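Long-range contacts in enolase-phosphatase E1 (Saccharomyces cerevisiae, PDB 2G80), which probably enolizes 2,3-diketo-5-methylthiopentyl-1-phosphate and then dephosphorylates the product to an acireductone, a magnesium-dependent pair of steps in methionine salvage: residues A[32-37]-A[135-140]; A[50-55]-A[111-116]; A[78-83]-A[102-107]; A[125-130]-A[231-236]; A[188-193]-A[221-226]. One frame throughout, in Å; residues are numbered along the deposited sequence.

Interaction 1. Residues A[32-37]-A[135-140]. With MG (magnesium ion), chain E.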
# COMPACT_ATOMS: atom_id res chain seq x y z
N SER A 32 -9.15 17.52 -11.62
CA SER A 32 -8.85 18.24 -10.37
C SER A 32 -8.12 17.29 -9.40
O SER A 32 -7.27 17.73 -8.64
CB SER A 32 -10.10 18.83 -9.70
OG SER A 32 -10.90 17.87 -9.02
N THR A 33 -8.45 15.99 -9.46
CA THR A 33 -8.02 15.02 -8.47
C THR A 33 -7.62 13.68 -9.07
O THR A 33 -8.15 13.25 -10.09
CB THR A 33 -9.18 14.82 -7.49
OG1 THR A 33 -9.58 16.09 -7.00
CG2 THR A 33 -8.80 13.92 -6.30
N TYR A 34 -6.65 13.05 -8.41
CA TYR A 34 -6.10 11.77 -8.75
C TYR A 34 -6.14 10.83 -7.55
O TYR A 34 -5.78 11.22 -6.43
CB TYR A 34 -4.66 11.93 -9.23
CG TYR A 34 -4.57 12.74 -10.51
CD1 TYR A 34 -4.41 14.13 -10.47
CD2 TYR A 34 -4.71 12.11 -11.77
CE1 TYR A 34 -4.37 14.91 -11.66
CE2 TYR A 34 -4.64 12.86 -12.97
CZ TYR A 34 -4.47 14.25 -12.91
OH TYR A 34 -4.39 14.96 -14.08
N LEU A 35 -6.60 9.62 -7.81
CA LEU A 35 -6.72 8.55 -6.85
C LEU A 35 -5.78 7.46 -7.35
O LEU A 35 -5.87 7.00 -8.50
CB LEU A 35 -8.16 8.05 -6.79
CG LEU A 35 -8.47 6.97 -5.76
CD1 LEU A 35 -8.29 7.54 -4.33
CD2 LEU A 35 -9.90 6.46 -5.96
N LEU A 36 -4.88 7.02 -6.49
CA LEU A 36 -3.87 6.04 -6.90
C LEU A 36 -3.89 4.78 -6.08
O LEU A 36 -3.92 4.83 -4.86
CB LEU A 36 -2.47 6.65 -6.78
CG LEU A 36 -2.19 7.96 -7.51
CD1 LEU A 36 -0.74 8.40 -7.20
CD2 LEU A 36 -2.37 7.82 -8.98
N ASP A 37 -3.91 3.65 -6.78
CA ASP A 37 -3.62 2.35 -6.20
C ASP A 37 -2.09 2.35 -5.90
O ASP A 37 -1.34 3.15 -6.51
CB ASP A 37 -3.95 1.26 -7.21
CG ASP A 37 -3.55 -0.12 -6.72
OD1 ASP A 37 -3.79 -0.43 -5.52
OD2 ASP A 37 -2.99 -0.87 -7.54
N LYS A 135 4.53 14.63 -6.61
CA LYS A 135 5.07 15.95 -6.28
C LYS A 135 4.47 17.10 -7.09
O LYS A 135 4.52 18.22 -6.60
CB LYS A 135 6.60 16.00 -6.43
CG LYS A 135 7.37 15.24 -5.36
CD LYS A 135 8.87 15.55 -5.47
CE LYS A 135 9.62 14.96 -4.29
NZ LYS A 135 11.05 15.36 -4.24
N ARG A 136 3.97 16.85 -8.31
CA ARG A 136 3.45 17.93 -9.16
C ARG A 136 1.94 18.14 -9.20
O ARG A 136 1.50 19.27 -9.41
CB ARG A 136 3.97 17.82 -10.60
CG ARG A 136 3.38 16.80 -11.50
CD ARG A 136 3.86 17.04 -12.90
NE ARG A 136 3.36 15.97 -13.76
CZ ARG A 136 3.92 14.78 -13.91
NH1 ARG A 136 5.06 14.48 -13.30
NH2 ARG A 136 3.34 13.88 -14.69
N LYS A 137 1.16 17.07 -8.99
CA LYS A 137 -0.28 17.17 -9.04
C LYS A 137 -0.81 17.81 -7.75
O LYS A 137 -0.31 17.53 -6.67
CB LYS A 137 -0.93 15.81 -9.31
CG LYS A 137 -0.60 15.21 -10.67
CD LYS A 137 -0.99 16.12 -11.83
CE LYS A 137 -0.78 15.45 -13.14
NZ LYS A 137 -1.22 16.40 -14.19
N LYS A 138 -1.83 18.64 -7.87
CA LYS A 138 -2.37 19.36 -6.72
C LYS A 138 -3.18 18.57 -5.73
O LYS A 138 -3.12 18.85 -4.54
CB LYS A 138 -3.08 20.62 -7.21
CG LYS A 138 -1.98 21.63 -7.54
CD LYS A 138 -2.39 22.72 -8.34
CE LYS A 138 -1.17 23.48 -8.78
NZ LYS A 138 -0.24 23.92 -7.73
N ARG A 139 -3.92 17.57 -6.19
CA ARG A 139 -4.74 16.76 -5.29
C ARG A 139 -4.53 15.28 -5.58
O ARG A 139 -4.93 14.78 -6.62
CB ARG A 139 -6.20 17.19 -5.30
CG ARG A 139 -6.41 18.64 -4.84
CD ARG A 139 -7.51 18.75 -3.78
NE ARG A 139 -8.72 18.08 -4.24
CZ ARG A 139 -9.69 17.57 -3.47
NH1 ARG A 139 -9.64 17.61 -2.13
NH2 ARG A 139 -10.71 16.99 -4.08
N VAL A 140 -3.84 14.62 -4.66
CA VAL A 140 -3.47 13.21 -4.77
C VAL A 140 -3.87 12.46 -3.50
O VAL A 140 -3.39 12.78 -2.43
CB VAL A 140 -1.95 13.03 -4.98
CG1 VAL A 140 -1.54 11.51 -4.95
CG2 VAL A 140 -1.52 13.71 -6.29
MG MG E . -2.58 -3.00 -7.52
O HOH W 1 -4.79 17.09 -8.84
O HOH W 2 -2.76 -3.01 -5.54
O HOH W 3 -4.65 -3.14 -7.54
O HOH W 4 -2.20 -4.92 -7.69
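Y34 and V140 form a parallel beta bridge, CA atoms 5.0 Å apart, in which Y34 N donates to R139 O at 3.0 Å and V140 CA lies 3.5 Å from Y34 O in a CA-H...O contact. Before the bridge, a water joins the chains by donating to S32 O and accepting from R139 N. The aliphatic part of K137 crosses the Y34 ring, where chi2 of -58° folds K137 CD to 3.6 Å from Y34 CE1. K137 NZ makes a weak 3.5 Å hydrogen bond to Y34 OH; the stronger partners of both polar ends are outside, D29 for the hydroxyl, the C-terminal carboxylate of L253 and D29 for the ammonium. Strand 33-36 and the strand that V140 opens, 140-143, belong to the parallel sheet of the Rossmann-like HAD core, 33-36 lying between 140-143 and 207-211. At its C-terminal end D37 OD2 binds the magnesium ion at 2.2 Å, with E39 O and D212 OD1 completing the protein ligands and three waters the rest, while D37 OD1 makes a salt bridge to K187. On the side of the sheet where Y34 also lies, L36 CD1 packs 3.9 Å from V140 CG1. R139 NH2 donates to T33 OG1 at 3.3 Å, with the hydroxyl tilted 23° from the guanidinium plane; the same NH2 also bonds I200 O.

Interaction 2. Residues A[50-55]-A[111-116]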
# COMPACT_ATOMS: atom_id res chain seq x y z
N GLU A 50 9.08 -10.09 -2.09
CA GLU A 50 10.55 -10.21 -2.11
C GLU A 50 11.24 -9.57 -0.94
O GLU A 50 12.30 -10.07 -0.56
CB GLU A 50 11.19 -9.63 -3.38
CG GLU A 50 10.90 -10.43 -4.59
CD GLU A 50 11.60 -9.94 -5.85
OE1 GLU A 50 12.77 -9.51 -5.79
OE2 GLU A 50 10.96 -10.07 -6.92
N THR A 51 10.64 -8.50 -0.40
CA THR A 51 11.22 -7.68 0.65
C THR A 51 10.43 -7.59 1.99
O THR A 51 10.97 -7.98 3.03
CB THR A 51 11.51 -6.25 0.08
OG1 THR A 51 12.34 -6.37 -1.08
CG2 THR A 51 12.23 -5.36 1.09
N LEU A 52 9.18 -7.12 1.99
CA LEU A 52 8.46 -6.89 3.28
C LEU A 52 8.16 -8.13 4.10
O LEU A 52 8.50 -8.21 5.27
CB LEU A 52 7.16 -6.10 3.07
CG LEU A 52 7.25 -4.63 2.72
CD1 LEU A 52 5.85 -4.06 2.58
CD2 LEU A 52 8.02 -3.85 3.75
N PHE A 53 7.54 -9.12 3.47
CA PHE A 53 7.20 -10.37 4.15
C PHE A 53 8.43 -11.10 4.71
O PHE A 53 8.43 -11.43 5.92
CB PHE A 53 6.27 -11.23 3.27
CG PHE A 53 4.81 -10.80 3.26
CD1 PHE A 53 4.36 -9.56 3.77
CD2 PHE A 53 3.87 -11.63 2.65
CE1 PHE A 53 2.99 -9.21 3.74
CE2 PHE A 53 2.51 -11.29 2.60
CZ PHE A 53 2.07 -10.06 3.15
N PRO A 54 9.47 -11.34 3.87
CA PRO A 54 10.74 -11.95 4.36
C PRO A 54 11.44 -11.16 5.46
O PRO A 54 11.95 -11.75 6.40
CB PRO A 54 11.62 -12.01 3.10
CG PRO A 54 10.65 -12.07 2.01
CD PRO A 54 9.53 -11.17 2.40
N TYR A 55 11.45 -9.84 5.33
CA TYR A 55 12.00 -8.97 6.37
C TYR A 55 11.28 -9.25 7.72
O TYR A 55 11.93 -9.44 8.77
CB TYR A 55 11.93 -7.45 5.96
CG TYR A 55 12.48 -6.58 7.03
CD1 TYR A 55 13.85 -6.30 7.10
CD2 TYR A 55 11.66 -6.13 8.10
CE1 TYR A 55 14.39 -5.52 8.18
CE2 TYR A 55 12.19 -5.37 9.16
CZ TYR A 55 13.55 -5.06 9.20
OH TYR A 55 14.08 -4.32 10.26
N TYR A 111 4.75 -2.53 13.46
CA TYR A 111 5.79 -2.31 14.44
C TYR A 111 7.19 -2.69 13.89
O TYR A 111 8.14 -1.93 14.00
CB TYR A 111 5.47 -3.13 15.70
CG TYR A 111 6.51 -3.03 16.78
CD1 TYR A 111 6.43 -2.02 17.76
CD2 TYR A 111 7.56 -3.94 16.83
CE1 TYR A 111 7.40 -1.92 18.75
CE2 TYR A 111 8.55 -3.84 17.83
CZ TYR A 111 8.45 -2.83 18.79
OH TYR A 111 9.40 -2.74 19.78
N VAL A 112 7.29 -3.88 13.31
CA VAL A 112 8.56 -4.39 12.75
C VAL A 112 9.03 -3.56 11.52
O VAL A 112 10.21 -3.20 11.42
CB VAL A 112 8.44 -5.91 12.41
CG1 VAL A 112 9.68 -6.45 11.70
CG2 VAL A 112 8.20 -6.73 13.69
N TRP A 113 8.09 -3.27 10.63
CA TRP A 113 8.36 -2.47 9.43
C TRP A 113 8.74 -1.06 9.79
O TRP A 113 9.70 -0.54 9.22
CB TRP A 113 7.22 -2.49 8.41
CG TRP A 113 6.96 -3.82 7.79
CD1 TRP A 113 7.87 -4.82 7.58
CD2 TRP A 113 5.72 -4.28 7.22
NE1 TRP A 113 7.28 -5.87 6.94
CE2 TRP A 113 5.97 -5.57 6.69
CE3 TRP A 113 4.45 -3.72 7.05
CZ2 TRP A 113 4.97 -6.33 6.05
CZ3 TRP A 113 3.45 -4.47 6.40
CH2 TRP A 113 3.72 -5.77 5.92
N ALA A 114 8.08 -0.45 10.78
CA ALA A 114 8.44 0.90 11.20
C ALA A 114 9.92 1.01 11.58
O ALA A 114 10.59 1.93 11.14
CB ALA A 114 7.52 1.45 12.32
N HIS A 115 10.41 0.05 12.37
CA HIS A 115 11.80 -0.01 12.78
C HIS A 115 12.69 -0.31 11.58
O HIS A 115 13.77 0.23 11.49
CB HIS A 115 12.03 -1.03 13.93
CG HIS A 115 13.48 -1.20 14.31
ND1 HIS A 115 14.15 -0.27 15.08
CD2 HIS A 115 14.38 -2.16 14.01
CE1 HIS A 115 15.40 -0.66 15.24
NE2 HIS A 115 15.57 -1.80 14.61
N GLY A 116 12.25 -1.22 10.70
CA GLY A 116 12.96 -1.52 9.44
C GLY A 116 13.17 -0.27 8.58
O GLY A 116 14.27 0.01 8.13
O HOH W 5 12.37 -4.19 12.38
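W113 of helix 103-118 reaches across to L52 of helix 46-65, its CG anti to the carbonyl carbon (chi1 -66°). Beyond CB, the five-membered ring carries L52 CD2 over one face, 3.8 Å from its centroid, a CH-pi contact that is off the centre of the indole as a whole. At the edge of the indole, CD1 meets Y55 CD2 at 4.0 Å. NE1 then donates to L52 O at 3.1 Å, with an N-H...O angle of 154°; the donor stands above the carbonyl plane. Further out, CZ2 touches L52 CB at 3.7 Å and, at the rim, F53 CD1, while CH2 lies near F53 CE1. Both helices belong to the helical cap of this HAD phosphatase, inserted between the first strand of the core, 33-36, and the second, 140-143. Their local axes approach to 10.6 Å at 118°, and helix 46-65 has a pi-type turn at 50-52. Y55 extends alongside W113 in the opposite direction, and its CE2 packs 3.7 Å from V112 CG1. The hydroxyl ends beside G116, with Y55 OH 3.1 Å from G116 CA; a CB there would clash with the Y55 ring. A water in the plane of that ring is hydrogen-bonded to Y55 OH and donates to V112 O, tying the phenol to the backbone of the opposite helix.

Interaction 3. Residues A[78-83]-A[102-107]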
# COMPACT_ATOMS: atom_id res chain seq x y z
N SER A 78 0.37 -10.47 22.89
CA SER A 78 -0.63 -11.05 23.77
C SER A 78 -2.02 -11.15 23.11
O SER A 78 -2.77 -12.06 23.44
CB SER A 78 -0.74 -10.28 25.10
OG SER A 78 -1.21 -8.95 24.85
N GLN A 79 -2.33 -10.26 22.17
CA GLN A 79 -3.62 -10.30 21.45
C GLN A 79 -3.81 -11.44 20.43
O GLN A 79 -4.86 -11.53 19.80
CB GLN A 79 -3.93 -8.94 20.83
CG GLN A 79 -4.13 -7.87 21.92
CD GLN A 79 -4.88 -6.66 21.43
OE1 GLN A 79 -4.59 -6.11 20.38
NE2 GLN A 79 -5.86 -6.21 22.22
N PHE A 80 -2.79 -12.28 20.24
CA PHE A 80 -2.94 -13.54 19.50
C PHE A 80 -3.58 -14.60 20.40
O PHE A 80 -4.16 -15.55 19.88
CB PHE A 80 -1.62 -14.07 18.95
CG PHE A 80 -1.07 -13.28 17.83
CD1 PHE A 80 -1.69 -13.34 16.57
CD2 PHE A 80 0.05 -12.47 18.00
CE1 PHE A 80 -1.18 -12.61 15.48
CE2 PHE A 80 0.57 -11.75 16.94
CZ PHE A 80 -0.05 -11.82 15.66
N HIS A 81 -3.46 -14.42 21.72
CA HIS A 81 -4.00 -15.34 22.74
C HIS A 81 -3.40 -16.74 22.73
O HIS A 81 -4.09 -17.72 23.03
CB HIS A 81 -5.56 -15.37 22.74
CG HIS A 81 -6.17 -14.01 22.83
ND1 HIS A 81 -6.07 -13.23 23.96
CD2 HIS A 81 -6.83 -13.26 21.91
CE1 HIS A 81 -6.66 -12.07 23.74
NE2 HIS A 81 -7.14 -12.07 22.51
N ILE A 82 -2.10 -16.82 22.42
CA ILE A 82 -1.32 -18.06 22.42
C ILE A 82 -0.12 -17.82 23.35
O ILE A 82 0.77 -17.02 23.04
CB ILE A 82 -0.78 -18.42 21.02
CG1 ILE A 82 -1.92 -18.57 20.02
CG2 ILE A 82 0.07 -19.72 21.11
CD1 ILE A 82 -1.45 -18.67 18.57
N ASP A 83 -0.10 -18.53 24.48
CA ASP A 83 0.93 -18.41 25.50
C ASP A 83 2.23 -19.16 25.19
O ASP A 83 3.31 -18.66 25.54
CB ASP A 83 0.39 -18.85 26.86
CG ASP A 83 -0.81 -18.01 27.32
OD1 ASP A 83 -1.05 -16.90 26.77
OD2 ASP A 83 -1.54 -18.47 28.23
N ASP A 102 -5.30 -10.81 9.46
CA ASP A 102 -5.57 -10.74 10.90
C ASP A 102 -5.04 -9.35 11.30
O ASP A 102 -3.87 -9.09 11.05
CB ASP A 102 -4.83 -11.90 11.62
CG ASP A 102 -4.89 -11.84 13.17
OD1 ASP A 102 -5.41 -10.88 13.78
OD2 ASP A 102 -4.34 -12.79 13.79
N PRO A 103 -5.88 -8.49 11.93
CA PRO A 103 -5.41 -7.15 12.34
C PRO A 103 -4.28 -7.14 13.40
O PRO A 103 -3.55 -6.16 13.48
CB PRO A 103 -6.69 -6.49 12.94
CG PRO A 103 -7.50 -7.60 13.37
CD PRO A 103 -7.29 -8.69 12.33
N ILE A 104 -4.16 -8.19 14.19
CA ILE A 104 -3.10 -8.27 15.19
C ILE A 104 -1.78 -8.52 14.46
O ILE A 104 -0.75 -7.99 14.88
CB ILE A 104 -3.39 -9.34 16.31
CG1 ILE A 104 -4.78 -9.11 16.94
CG2 ILE A 104 -2.26 -9.31 17.37
CD1 ILE A 104 -5.02 -7.67 17.51
N LEU A 105 -1.82 -9.31 13.38
CA LEU A 105 -0.67 -9.53 12.50
C LEU A 105 -0.21 -8.20 11.86
O LEU A 105 0.97 -7.89 11.90
CB LEU A 105 -0.98 -10.53 11.37
CG LEU A 105 0.18 -10.84 10.38
CD1 LEU A 105 1.34 -11.44 11.13
CD2 LEU A 105 -0.27 -11.76 9.24
N LYS A 106 -1.16 -7.45 11.30
CA LYS A 106 -0.89 -6.15 10.67
C LYS A 106 -0.25 -5.14 11.60
O LYS A 106 0.62 -4.38 11.17
CB LYS A 106 -2.14 -5.55 10.00
CG LYS A 106 -2.85 -6.44 8.95
CD LYS A 106 -1.86 -7.21 8.08
CE LYS A 106 -2.46 -8.00 6.93
NZ LYS A 106 -1.29 -8.62 6.18
N GLN A 107 -0.68 -5.14 12.86
CA GLN A 107 -0.05 -4.30 13.87
C GLN A 107 1.37 -4.77 14.14
O GLN A 107 2.27 -3.95 14.25
CB GLN A 107 -0.82 -4.31 15.17
CG GLN A 107 -2.15 -3.60 15.07
CD GLN A 107 -2.96 -3.81 16.31
OE1 GLN A 107 -2.44 -3.69 17.42
NE2 GLN A 107 -4.22 -4.15 16.13
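The F80 ring receives I104 CG2 over the centre of one face, 3.7 Å from the centroid and 10° off the normal, a CH-pi contact, while D102 OD2 comes in at the ring edge, 3.6 Å from CE1. Ring and carboxylate planes stand 82° apart. I104 sends its two branches to different neighbours: CG2, anti to the backbone N, covers the ring, and CD1 at the end of the other branch lies against Q79, 3.7 Å from Q79 CB and 3.3 Å from Q79 OE1. D102 is the N-cap of helix 103-118, its OD1 accepting from I104 N at 3.0 Å from above the carboxylate plane. The contact thus fits the type I turn of residues 78-81, which follows helix 72-78, against the first turn of helix 103-118 at the surface of the cap; L88 of helix 85-97 also touches F80, and I76 of helix 72-78 touches I104. An alanine in place of F80 would probably leave I104 CG2 without its aromatic face and open a gap beside the helix start. No hydrogen bond crosses between the segments: the carboxylate caps its own helix with OD1 and turns OD2 toward the ring edge, where the positive rim of the aromatic hydrogens would probably favour it.

Interaction 4. Residues A[125-130]-A[231-236]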
# COMPACT_ATOMS: atom_id res chain seq x y z
N PRO A 125 10.34 1.08 -2.95
CA PRO A 125 10.77 1.35 -4.32
C PRO A 125 9.70 2.01 -5.23
O PRO A 125 9.25 1.42 -6.20
CB PRO A 125 11.15 -0.05 -4.83
CG PRO A 125 10.28 -0.97 -4.12
CD PRO A 125 9.99 -0.35 -2.78
N VAL A 126 9.34 3.26 -4.97
CA VAL A 126 8.36 3.94 -5.80
C VAL A 126 8.99 4.32 -7.14
O VAL A 126 10.10 4.85 -7.18
CB VAL A 126 7.76 5.15 -5.09
CG1 VAL A 126 6.75 5.90 -5.99
CG2 VAL A 126 7.08 4.69 -3.77
N TYR A 127 8.27 4.08 -8.23
CA TYR A 127 8.77 4.39 -9.57
C TYR A 127 9.09 5.87 -9.68
O TYR A 127 8.32 6.71 -9.19
CB TYR A 127 7.78 3.99 -10.68
CG TYR A 127 7.51 2.50 -10.76
CD1 TYR A 127 8.46 1.61 -11.28
CD2 TYR A 127 6.29 1.98 -10.34
CE1 TYR A 127 8.19 0.24 -11.35
CE2 TYR A 127 6.02 0.59 -10.42
CZ TYR A 127 6.96 -0.26 -10.93
OH TYR A 127 6.68 -1.60 -11.01
N ALA A 128 10.23 6.20 -10.31
CA ALA A 128 10.65 7.61 -10.42
C ALA A 128 9.55 8.56 -10.99
O ALA A 128 9.28 9.62 -10.43
CB ALA A 128 11.90 7.71 -11.21
N ASP A 129 8.87 8.13 -12.04
CA ASP A 129 7.79 8.90 -12.64
C ASP A 129 6.55 9.05 -11.70
O ASP A 129 5.79 10.00 -11.83
CB ASP A 129 7.36 8.29 -13.98
CG ASP A 129 6.71 6.93 -13.81
OD1 ASP A 129 7.45 5.99 -13.46
OD2 ASP A 129 5.47 6.81 -14.01
N ALA A 130 6.34 8.09 -10.81
CA ALA A 130 5.22 8.18 -9.83
C ALA A 130 5.57 9.19 -8.74
O ALA A 130 4.69 9.87 -8.23
CB ALA A 130 4.88 6.81 -9.23
N SER A 231 0.23 -0.19 -16.16
CA SER A 231 1.01 -1.33 -16.62
C SER A 231 2.46 -1.11 -16.22
O SER A 231 3.05 -0.11 -16.61
CB SER A 231 0.89 -1.49 -18.13
OG SER A 231 1.35 -2.76 -18.49
N ARG A 232 3.01 -2.01 -15.42
CA ARG A 232 4.38 -1.92 -14.94
C ARG A 232 5.04 -3.28 -15.09
O ARG A 232 4.32 -4.30 -15.05
CB ARG A 232 4.39 -1.58 -13.43
CG ARG A 232 3.75 -0.28 -13.01
CD ARG A 232 4.50 0.90 -13.58
NE ARG A 232 4.04 2.16 -13.02
CZ ARG A 232 4.66 3.33 -13.18
NH1 ARG A 232 5.77 3.42 -13.89
NH2 ARG A 232 4.18 4.41 -12.58
N PRO A 233 6.40 -3.31 -15.20
CA PRO A 233 7.13 -4.60 -15.27
C PRO A 233 6.81 -5.47 -14.06
O PRO A 233 6.78 -4.97 -12.93
CB PRO A 233 8.61 -4.19 -15.26
CG PRO A 233 8.63 -2.77 -15.73
CD PRO A 233 7.34 -2.16 -15.28
N GLY A 234 6.49 -6.73 -14.29
CA GLY A 234 6.11 -7.66 -13.22
C GLY A 234 4.61 -7.77 -12.97
O GLY A 234 4.22 -8.62 -12.17
N ASN A 235 3.77 -6.90 -13.55
CA ASN A 235 2.29 -7.02 -13.41
C ASN A 235 1.78 -8.17 -14.31
O ASN A 235 2.46 -8.58 -15.24
CB ASN A 235 1.53 -5.75 -13.86
CG ASN A 235 1.69 -4.57 -12.92
OD1 ASN A 235 2.45 -4.58 -11.95
ND2 ASN A 235 0.97 -3.51 -13.22
N ALA A 236 0.58 -8.64 -14.02
CA ALA A 236 -0.09 -9.63 -14.87
C ALA A 236 -0.28 -9.01 -16.28
O ALA A 236 -0.46 -7.77 -16.39
CB ALA A 236 -1.45 -10.02 -14.27
O HOH W 6 4.79 -4.33 -10.69
O HOH W 7 8.51 -3.28 -11.80
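In the core domain near the magnesium site, the R232 side chain about 9 Å from the ion, the loop after strand 226-230 meets the start of helix 128-136 through R232, which both stacks on Y127 and grips D129. The guanidinium lies flat on the Y127 ring, planes 12° apart and centres 4.1 Å apart, with Y127 CD2 over the guanidinium centre; the cation-pi geometry is off-centre. R232 CD adds a CH-pi contact over the same ring, and R232 CB lies 3.3 Å from Y127 OH. Tip to tip, R232 meets D129 end-on: NH1 donates to OD1 at 3.1 Å on its syn lone pair, and NH2 to OD2 at 3.1 Å on the syn side. D129 OD2 also accepts from F250 N. A water donates to P233 O at 2.7 Å and is hydrogen-bonded to Y127 OH. An alanine in place of R232 would probably leave the D129 carboxylate without its cationic mate and the Y127 ring without its stacked cover. With NE bonded to T41 O and F250 in a further cation-pi contact, the arginine ties three parts of the chain together, and the paired charge is likely to keep D129 ionised.

Interaction 5. Residues A[188-193]-A[221-226]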
# COMPACT_ATOMS: atom_id res chain seq x y z
N THR A 188 -13.31 -3.56 -4.96
CA THR A 188 -14.13 -4.03 -6.09
C THR A 188 -15.64 -3.68 -6.00
O THR A 188 -16.41 -4.06 -6.86
CB THR A 188 -13.92 -5.57 -6.27
OG1 THR A 188 -13.91 -6.22 -4.98
CG2 THR A 188 -12.57 -5.84 -6.95
N GLU A 189 -16.04 -2.91 -4.99
CA GLU A 189 -17.43 -2.47 -4.78
C GLU A 189 -17.56 -0.96 -5.09
O GLU A 189 -16.81 -0.13 -4.54
CB GLU A 189 -17.88 -2.75 -3.34
CG GLU A 189 -18.03 -4.25 -2.97
CD GLU A 189 -19.08 -4.99 -3.82
OE1 GLU A 189 -20.16 -4.42 -4.11
OE2 GLU A 189 -18.83 -6.16 -4.20
N THR A 190 -18.52 -0.62 -5.96
CA THR A 190 -18.80 0.77 -6.36
C THR A 190 -19.03 1.71 -5.15
O THR A 190 -18.54 2.84 -5.17
CB THR A 190 -20.00 0.81 -7.36
OG1 THR A 190 -19.62 0.14 -8.59
CG2 THR A 190 -20.46 2.23 -7.69
N GLN A 191 -19.73 1.22 -4.13
CA GLN A 191 -20.05 1.96 -2.90
C GLN A 191 -18.84 2.55 -2.22
O GLN A 191 -18.92 3.66 -1.66
CB GLN A 191 -20.80 1.07 -1.90
CG GLN A 191 -21.23 1.73 -0.56
CD GLN A 191 -22.28 2.83 -0.74
OE1 GLN A 191 -23.36 2.58 -1.30
NE2 GLN A 191 -21.99 4.04 -0.23
N SER A 192 -17.75 1.78 -2.22
CA SER A 192 -16.48 2.20 -1.68
C SER A 192 -16.00 3.48 -2.37
O SER A 192 -15.53 4.39 -1.68
CB SER A 192 -15.41 1.09 -1.82
OG SER A 192 -15.90 -0.18 -1.38
N TYR A 193 -16.18 3.57 -3.69
CA TYR A 193 -15.81 4.79 -4.47
C TYR A 193 -16.75 5.98 -4.20
O TYR A 193 -16.34 7.11 -4.24
CB TYR A 193 -15.64 4.48 -5.95
CG TYR A 193 -14.51 3.51 -6.12
CD1 TYR A 193 -13.19 3.96 -6.21
CD2 TYR A 193 -14.75 2.13 -6.10
CE1 TYR A 193 -12.14 3.06 -6.33
CE2 TYR A 193 -13.70 1.22 -6.19
CZ TYR A 193 -12.40 1.68 -6.32
OH TYR A 193 -11.36 0.78 -6.43
N ALA A 221 -15.75 3.12 -12.12
CA ALA A 221 -16.53 3.58 -13.27
C ALA A 221 -18.06 3.56 -13.04
O ALA A 221 -18.77 4.31 -13.72
CB ALA A 221 -16.14 2.81 -14.54
N GLY A 222 -18.54 2.75 -12.09
CA GLY A 222 -19.96 2.72 -11.71
C GLY A 222 -20.51 4.00 -11.09
O GLY A 222 -21.72 4.24 -11.14
N VAL A 223 -19.63 4.82 -10.51
CA VAL A 223 -19.97 6.15 -9.97
C VAL A 223 -19.37 7.32 -10.80
O VAL A 223 -19.31 8.44 -10.32
CB VAL A 223 -19.64 6.28 -8.45
CG1 VAL A 223 -20.72 5.61 -7.62
CG2 VAL A 223 -18.21 5.79 -8.10
N GLY A 224 -18.96 7.04 -12.04
CA GLY A 224 -18.52 8.05 -12.99
C GLY A 224 -17.08 8.54 -12.94
O GLY A 224 -16.72 9.50 -13.67
N ILE A 225 -16.26 7.89 -12.12
CA ILE A 225 -14.86 8.26 -11.99
C ILE A 225 -14.10 7.77 -13.25
O ILE A 225 -14.26 6.62 -13.64
CB ILE A 225 -14.22 7.65 -10.71
CG1 ILE A 225 -14.96 8.09 -9.42
CG2 ILE A 225 -12.69 7.95 -10.64
CD1 ILE A 225 -14.42 7.41 -8.17
N ALA A 226 -13.27 8.64 -13.83
CA ALA A 226 -12.41 8.28 -14.98
C ALA A 226 -11.34 7.27 -14.50
O ALA A 226 -10.91 7.29 -13.35
CB ALA A 226 -11.78 9.50 -15.61
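T190 CG2 presses on V223 CG1 at 3.4 Å, tighter than usual for two methyls, and also touches the backbone of G222 at its C, 3.8 Å away. T190 OG1 lies beside the backbone N (chi1 -65°), which leaves CG2 anti to it and facing the valine; the hydroxyl is hydrogen-bonded to A219 O. G222 has no side chain, and a CB there would run into T190 OG1; T190 CA and G222 CA are 5.8 Å apart. V223 sends its other methyl, CG2, to Y193 CB at 3.6 Å, so the branches of one valine bridge two residues a helical turn apart. I225 CD1 completes the patch, 3.9 Å from Y193 CB, and the two side chains cross at about a right angle. The side chains meet through carbon alone, and no hydrogen bond crosses between the segments. The ring of Y193 runs on beyond these contacts into the core: its OH bonds K187 O, next to the side chain predicted to bind substrate, and its ring meets those of Y143 and F209. The type I turn 221-224 links helix 214-221 to strand 226-230 and packs against the first turn of helix 190-200, with I225 reaching V207 and F209 of strand 207-211.

How the interactions relate
Interactions 1, 4 and 5 belong to the HAD core, 2 and 3 to the helical cap inserted between strands 33-36 and 140-143. The loop closed by interaction 1 therefore contains interaction 2, which in turn contains interaction 3; these two share helix 103-118, centres 17 Å apart. Interaction 4 shares helix 128-136 with interaction 1, centres about 17 Å apart, and their segments alternate along the chain. Interaction 5 falls between the segments of interaction 4 and touches interaction 1, L35 CD2 to Y193 CE1, 4.1 Å. Interactions 1 and 3 lie about 35 Å apart between centres. The core contacts thus join the elements around the magnesium site, while the cap contacts build a separate helical domain, as in other capped HAD phosphatases.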